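Local atomic coordinates of aspartate-semialdehyde dehydrogenase (PDB entry 3HSK), a protein that catalyses the NADPH-dependent reductive dephosphorylation of 4-phospho-L-aspartate to L-aspartate semialdehyde, the second step in making the aspartate family of amino acids. Residues E297-C300 and A301-L305; I139-P142 and E143-D146; V147-N150 and K151-A155. One frame throughout, in Å; residues are numbered along the deposited sequence.

Interaction 1: E297-C300 and A301-L305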
loop_
_atom_site.group_PDB
_atom_site.type_symbol
_atom_site.label_atom_id
_atom_site.label_comp_id
_atom_site.label_asym_id
_atom_site.label_seq_id
_atom_site.Cartn_x
_atom_site.Cartn_y
_atom_site.Cartn_z
ATOM N N GLU A 297 9.552 -21.262 -11.550
ATOM C CA GLU A 297 9.577 -22.301 -12.589
ATOM C C GLU A 297 8.644 -22.043 -13.776
ATOM O O GLU A 297 8.780 -22.680 -14.818
ATOM C CB GLU A 297 9.285 -23.679 -11.976
ATOM N N TYR A 298 7.699 -21.121 -13.622
ATOM C CA TYR A 298 6.667 -20.917 -14.638
ATOM C C TYR A 298 7.204 -20.384 -15.962
ATOM O O TYR A 298 7.947 -19.405 -15.996
ATOM C CB TYR A 298 5.573 -19.994 -14.116
ATOM C CG TYR A 298 4.385 -19.855 -15.044
ATOM C CD1 TYR A 298 3.452 -20.888 -15.177
ATOM C CD2 TYR A 298 4.181 -18.684 -15.776
ATOM C CE1 TYR A 298 2.352 -20.759 -16.020
ATOM C CE2 TYR A 298 3.084 -18.547 -16.619
ATOM C CZ TYR A 298 2.177 -19.591 -16.738
ATOM O OH TYR A 298 1.089 -19.459 -17.569
ATOM N N GLU A 299 6.835 -21.060 -17.045
ATOM C CA GLU A 299 7.016 -20.540 -18.388
ATOM C C GLU A 299 5.639 -20.383 -19.008
ATOM O O GLU A 299 4.863 -21.337 -19.058
ATOM C CB GLU A 299 7.884 -21.468 -19.241
ATOM C CG GLU A 299 8.142 -20.918 -20.648
ATOM C CD GLU A 299 9.065 -21.777 -21.500
ATOM O OE1 GLU A 299 9.402 -22.912 -21.095
ATOM O OE2 GLU A 299 9.454 -21.305 -22.596
ATOM N N CYS A 300 5.342 -19.172 -19.470
ATOM C CA CYS A 300 4.030 -18.850 -20.031
ATOM C C CYS A 300 3.803 -19.566 -21.358
ATOM O O CYS A 300 4.759 -19.907 -22.053
ATOM C CB CYS A 300 3.865 -17.329 -20.193
ATOM S SG CYS A 300 5.047 -16.527 -21.311
ATOM N N ALA A 301 2.535 -19.795 -21.693
ATOM C CA ALA A 301 2.162 -20.466 -22.938
ATOM C C ALA A 301 2.746 -19.787 -24.174
ATOM O O ALA A 301 3.099 -20.464 -25.143
ATOM C CB ALA A 301 0.648 -20.571 -23.058
ATOM N N ALA A 302 2.856 -18.458 -24.124
ATOM C CA ALA A 302 3.360 -17.649 -25.241
ATOM C C ALA A 302 4.851 -17.883 -25.523
ATOM O O ALA A 302 5.298 -17.793 -26.667
ATOM C CB ALA A 302 3.088 -16.173 -24.988
ATOM N N SER A 303 5.613 -18.175 -24.474
ATOM C CA SER A 303 7.015 -18.553 -24.625
ATOM C C SER A 303 7.116 -19.910 -25.326
ATOM O O SER A 303 7.933 -20.094 -26.225
ATOM C CB SER A 303 7.708 -18.594 -23.263
ATOM O OG SER A 303 9.095 -18.852 -23.404
ATOM N N LYS A 304 6.255 -20.844 -24.922
ATOM C CA LYS A 304 6.218 -22.187 -25.503
ATOM C C LYS A 304 5.796 -22.178 -26.973
ATOM O O LYS A 304 6.243 -23.023 -27.748
ATOM C CB LYS A 304 5.305 -23.104 -24.677
ATOM C CG LYS A 304 5.866 -23.446 -23.295
ATOM C CD LYS A 304 4.816 -24.087 -22.401
ATOM C CE LYS A 304 5.358 -24.326 -20.995
ATOM N NZ LYS A 304 4.255 -24.567 -20.009
ATOM N N LEU A 305 4.946 -21.222 -27.350
ATOM C CA LEU A 305 4.558 -21.023 -28.749
ATOM C C LEU A 305 5.696 -20.429 -29.572
ATOM O O LEU A 305 5.614 -20.376 -30.800
ATOM C CB LEU A 305 3.318 -20.125 -28.865
ATOM C CG LEU A 305 1.912 -20.644 -28.531
ATOM C CD1 LEU A 305 0.897 -19.505 -28.645
ATOM C CD2 LEU A 305 1.491 -21.811 -29.424
HETATM O O HOH W 1 0.344 -18.346 -19.860
#
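E299 brings the outer part of its extended side chain against S303, its CG 3.5 Å from S303 CB, and its carboxylate meets the hydroxyl: S303 OG donates to E299 OE2 at 2.6 Å, on the anti lone pair, the one turned away from OE1. Both side chains leave their backbones opposite the amide nitrogen (chi1 -178° for E299 and -175° for S303), and with E299 extended at chi2 as well, the carboxylate reaches S303 OG. K304 passes E299 at a slant, its CG 4.0 Å from E299 CD, and its amine goes to the backbone instead, in a weak bond from NZ to E299 O at 3.4 Å. C300 is the N-cap of helix 301-304. Its SG, turned back between its own N and carbonyl carbon (chi1 61°), accepts a weak capping bond from S303 N at 3.6 Å, while C300 O takes further weak bonds from S303 N and K304 N. One water joins Y298 OH, at 2.7 Å, to the first helical amide, A301 N, from which it accepts. The turn follows helix 288-297; Y298 packs on K182, P183 and E186 of helix 172-188, C300 meets T314 just before strand 315-318, and A301 touches P142.

Interaction 2: I139-P142 and E143-D146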
loop_
_atom_site.group_PDB
_atom_site.type_symbol
_atom_site.label_atom_id
_atom_site.label_comp_id
_atom_site.label_asym_id
_atom_site.label_seq_id
_atom_site.Cartn_x
_atom_site.Cartn_y
_atom_site.Cartn_z
ATOM N N ILE A 139 0.632 -12.962 -20.969
ATOM C CA ILE A 139 1.502 -13.877 -20.228
ATOM C C ILE A 139 0.701 -14.705 -19.216
ATOM O O ILE A 139 1.261 -15.526 -18.483
ATOM C CB ILE A 139 2.685 -13.133 -19.514
ATOM C CG1 ILE A 139 2.182 -12.233 -18.378
ATOM C CG2 ILE A 139 3.507 -12.331 -20.521
ATOM C CD1 ILE A 139 3.242 -11.898 -17.327
ATOM N N VAL A 140 -0.611 -14.490 -19.198
ATOM C CA VAL A 140 -1.492 -15.118 -18.216
ATOM C C VAL A 140 -2.615 -15.949 -18.860
ATOM O O VAL A 140 -2.702 -17.154 -18.620
ATOM C CB VAL A 140 -2.058 -14.066 -17.224
ATOM C CG1 VAL A 140 -3.278 -14.591 -16.494
ATOM C CG2 VAL A 140 -0.981 -13.659 -16.233
ATOM N N ASN A 141 -3.462 -15.314 -19.670
ATOM C CA ASN A 141 -4.607 -15.995 -20.277
ATOM C C ASN A 141 -4.647 -15.932 -21.813
ATOM O O ASN A 141 -5.676 -15.561 -22.385
ATOM C CB ASN A 141 -5.920 -15.455 -19.698
ATOM C CG ASN A 141 -6.180 -14.009 -20.089
ATOM O OD1 ASN A 141 -5.241 -13.239 -20.304
ATOM N ND2 ASN A 141 -7.461 -13.634 -20.186
ATOM N N PRO A 142 -3.547 -16.325 -22.488
ATOM C CA PRO A 142 -3.574 -16.326 -23.953
ATOM C C PRO A 142 -4.632 -17.274 -24.540
ATOM O O PRO A 142 -5.000 -17.130 -25.714
ATOM C CB PRO A 142 -2.161 -16.798 -24.332
ATOM C CG PRO A 142 -1.648 -17.502 -23.135
ATOM C CD PRO A 142 -2.247 -16.793 -21.970
ATOM N N GLU A 143 -5.123 -18.210 -23.724
ATOM C CA GLU A 143 -6.081 -19.221 -24.175
ATOM C C GLU A 143 -7.460 -18.616 -24.424
ATOM O O GLU A 143 -8.270 -19.165 -25.170
ATOM C CB GLU A 143 -6.167 -20.399 -23.185
ATOM C CG GLU A 143 -6.583 -20.021 -21.749
ATOM C CD GLU A 143 -5.402 -19.639 -20.863
ATOM O OE1 GLU A 143 -4.308 -19.343 -21.394
ATOM O OE2 GLU A 143 -5.570 -19.639 -19.624
ATOM N N HIS A 144 -7.714 -17.470 -23.808
ATOM C CA HIS A 144 -8.964 -16.763 -24.019
ATOM C C HIS A 144 -9.103 -16.264 -25.469
ATOM O O HIS A 144 -10.203 -15.968 -25.933
ATOM C CB HIS A 144 -9.109 -15.647 -22.983
ATOM C CG HIS A 144 -9.622 -16.125 -21.657
ATOM N ND1 HIS A 144 -10.034 -15.263 -20.663
ATOM C CD2 HIS A 144 -9.820 -17.377 -21.174
ATOM C CE1 HIS A 144 -10.440 -15.962 -19.617
ATOM N NE2 HIS A 144 -10.327 -17.247 -19.904
ATOM N N ILE A 145 -7.984 -16.220 -26.185
ATOM C CA ILE A 145 -7.980 -15.898 -27.616
ATOM C C ILE A 145 -8.619 -17.008 -28.483
ATOM O O ILE A 145 -9.057 -16.740 -29.612
ATOM C CB ILE A 145 -6.552 -15.522 -28.100
ATOM C CG1 ILE A 145 -6.141 -14.172 -27.485
ATOM C CG2 ILE A 145 -6.466 -15.488 -29.626
ATOM C CD1 ILE A 145 -4.699 -13.738 -27.759
ATOM N N ASP A 146 -8.690 -18.234 -27.951
ATOM C CA ASP A 146 -9.319 -19.356 -28.665
ATOM C C ASP A 146 -10.734 -19.001 -29.103
ATOM O O ASP A 146 -11.202 -19.482 -30.132
ATOM C CB ASP A 146 -9.376 -20.635 -27.812
ATOM C CG ASP A 146 -8.001 -21.126 -27.362
ATOM O OD1 ASP A 146 -6.968 -20.691 -27.915
ATOM O OD2 ASP A 146 -7.965 -21.964 -26.433
#
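N141 and H144 meet at the tight, buried end of this turn, crossing at about a right angle with amide and ring planes 69° apart. The CB of N141 stands 4.2 Å above one face of the H144 imidazole, toward its rim, and N141 ND2 comes within 3.1 Å of H144 ND1. Outside bonds fix both groups: ND2 donates to L135 O and OD1 accepts from V137 N, while H144 NE2 bonds to G240 O. With chi1 at 67°, N141 CG sits between the backbone N and the carbonyl carbon, which sets ND2 beside the H144 ring and within reach of L135 O. I145 rests its CB 3.3 Å from P142 O and sends its side chain to I371 and L375 of helix 364-376. The side nearer solvent is carried by E143, which is partly exposed. Bent at chi2 (-88°), it curls back until OE1 lies 3.3 Å from P142 CD, and OE2 forms a salt bridge with K182. Two backbone bonds close the turn, H144 N to N141 O at 3.1 Å and I145 N to P142 O at 3.2 Å. Such i to i+3 bonding defines a 3-10 turn, here entered through a proline and leading from strand 135-136 into helix 146-157 of the parallel-sheet domain.

Interaction 3: V147-N150 and K151-A155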
loop_
_atom_site.group_PDB
_atom_site.type_symbol
_atom_site.label_atom_id
_atom_site.label_comp_id
_atom_site.label_asym_id
_atom_site.label_seq_id
_atom_site.Cartn_x
_atom_site.Cartn_y
_atom_site.Cartn_z
ATOM N N VAL A 147 -11.413 -18.168 -28.313
ATOM C CA VAL A 147 -12.777 -17.737 -28.639
ATOM C C VAL A 147 -12.838 -17.063 -30.015
ATOM O O VAL A 147 -13.695 -17.408 -30.837
ATOM C CB VAL A 147 -13.374 -16.826 -27.548
ATOM C CG1 VAL A 147 -14.759 -16.336 -27.945
ATOM C CG2 VAL A 147 -13.450 -17.571 -26.233
ATOM N N VAL A 148 -11.921 -16.130 -30.276
ATOM C CA VAL A 148 -11.866 -15.481 -31.592
ATOM C C VAL A 148 -11.255 -16.413 -32.634
ATOM O O VAL A 148 -11.665 -16.395 -33.793
ATOM C CB VAL A 148 -11.143 -14.086 -31.595
ATOM C CG1 VAL A 148 -11.760 -13.138 -30.569
ATOM C CG2 VAL A 148 -9.634 -14.220 -31.388
ATOM N N GLU A 149 -10.287 -17.227 -32.202
ATOM C CA GLU A 149 -9.617 -18.196 -33.073
ATOM C C GLU A 149 -10.607 -19.179 -33.715
ATOM O O GLU A 149 -10.553 -19.412 -34.919
ATOM C CB GLU A 149 -8.524 -18.957 -32.316
ATOM C CG GLU A 149 -7.650 -19.831 -33.214
ATOM C CD GLU A 149 -6.776 -20.827 -32.456
ATOM O OE1 GLU A 149 -6.697 -20.755 -31.208
ATOM O OE2 GLU A 149 -6.155 -21.688 -33.121
ATOM N N ASN A 150 -11.501 -19.743 -32.902
ATOM C CA ASN A 150 -12.526 -20.654 -33.391
ATOM C C ASN A 150 -13.512 -19.936 -34.310
ATOM O O ASN A 150 -13.844 -20.439 -35.377
ATOM C CB ASN A 150 -13.268 -21.320 -32.226
ATOM C CG ASN A 150 -12.378 -22.244 -31.411
ATOM O OD1 ASN A 150 -11.421 -22.827 -31.926
ATOM N ND2 ASN A 150 -12.696 -22.386 -30.127
ATOM N N LYS A 151 -13.961 -18.756 -33.890
ATOM C CA LYS A 151 -14.853 -17.920 -34.695
ATOM C C LYS A 151 -14.263 -17.627 -36.078
ATOM O O LYS A 151 -14.943 -17.793 -37.094
ATOM C CB LYS A 151 -15.163 -16.609 -33.962
ATOM C CG LYS A 151 -16.307 -15.807 -34.560
ATOM C CD LYS A 151 -16.412 -14.438 -33.913
ATOM C CE LYS A 151 -17.592 -13.654 -34.470
ATOM N NZ LYS A 151 -18.905 -14.124 -33.938
ATOM N N VAL A 152 -12.996 -17.213 -36.101
ATOM C CA VAL A 152 -12.313 -16.837 -37.336
ATOM C C VAL A 152 -12.105 -18.039 -38.259
ATOM O O VAL A 152 -12.468 -17.995 -39.442
ATOM C CB VAL A 152 -10.962 -16.114 -37.042
ATOM C CG1 VAL A 152 -10.065 -16.060 -38.273
ATOM C CG2 VAL A 152 -11.218 -14.706 -36.513
ATOM N N LYS A 153 -11.536 -19.108 -37.702
ATOM C CA LYS A 153 -11.123 -20.274 -38.481
ATOM C C LYS A 153 -12.298 -21.082 -39.002
ATOM O O LYS A 153 -12.223 -21.659 -40.089
ATOM C CB LYS A 153 -10.183 -21.164 -37.670
ATOM C CG LYS A 153 -8.817 -20.551 -37.447
ATOM C CD LYS A 153 -7.947 -21.452 -36.593
ATOM C CE LYS A 153 -6.535 -20.922 -36.557
ATOM N NZ LYS A 153 -5.601 -21.816 -35.820
ATOM N N GLN A 154 -13.378 -21.127 -38.228
ATOM C CA GLN A 154 -14.599 -21.776 -38.680
ATOM C C GLN A 154 -15.275 -20.969 -39.797
ATOM O O GLN A 154 -15.840 -21.552 -40.728
ATOM C CB GLN A 154 -15.554 -22.048 -37.510
ATOM C CG GLN A 154 -15.054 -23.129 -36.524
ATOM C CD GLN A 154 -14.941 -24.515 -37.147
ATOM O OE1 GLN A 154 -15.835 -24.959 -37.870
ATOM N NE2 GLN A 154 -13.836 -25.206 -36.865
ATOM N N ALA A 155 -15.190 -19.641 -39.714
ATOM C CA ALA A 155 -15.759 -18.755 -40.736
ATOM C C ALA A 155 -15.067 -18.916 -42.087
ATOM O O ALA A 155 -15.732 -18.981 -43.121
ATOM C CB ALA A 155 -15.716 -17.291 -40.283
#
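Four successive i to i+4 bonds carry the backbone across this stretch as regular alpha-helix, from K151 N to V147 O (weak, 3.3 Å) through to Q154 N to N150 O at 3.0 Å, with N-H...O angles of 157° to 162°. The turns belong to helix 146-157, the helical arm of a beta-alpha-beta unit that joins strand 135-136 to strand 165-169 in the parallel sheet. One flank is apolar and turned inward: V148 packs on I167 and P134, and V152 on F165 and P163. Between these valines the fit is made through the backbone, since V152 CG2 lies 3.2 Å from V148 O, the same carbonyl that receives V152 N. A polar pair bridges one turn on another flank. E149, with CG opposite its backbone N (chi1 -171°), stands out from the helix, and K153, extended, leans back toward it by about a turn. Their aliphatic parts also touch, E149 CG being 3.7 Å from K153 CE. K153 NZ also makes a weak bond to K378 O, and E149 OE1 a long, weak ion pair with K378 NZ, so K378, near the C terminus, lies beside this flank. D146 OD1 lies close to E149 OE1, and the nearby K378 may partly offset the two like charges. The salt bridge itself runs from K153 NZ to E149 OE2, 2.8 Å, on the anti lone pair that faces away from OE1.

In the fold
From the N terminus, interaction 2 comes first, turning the chain in the loop after strand 135-136. Interaction 3 adjoins it directly, continuing as helix 146-157 toward strand 165-169, with the two centres about 14 Å apart. Interaction 1 follows much later, in the part of the sequence belonging to the dimerisation domain, where it makes the short turn between helices 288-297 and 301-304. All three are local and in series, so none nests within or crosses another. Space brings back what sequence separates: interactions 1 and 2 touch, with C300 CB 3.6 Å from I139 O. Residues 297-305 thereby tie the later part of the chain to the NAD-binding domain sequence, while interaction 3 stays about 8 Å from interaction 1 at nearest atoms.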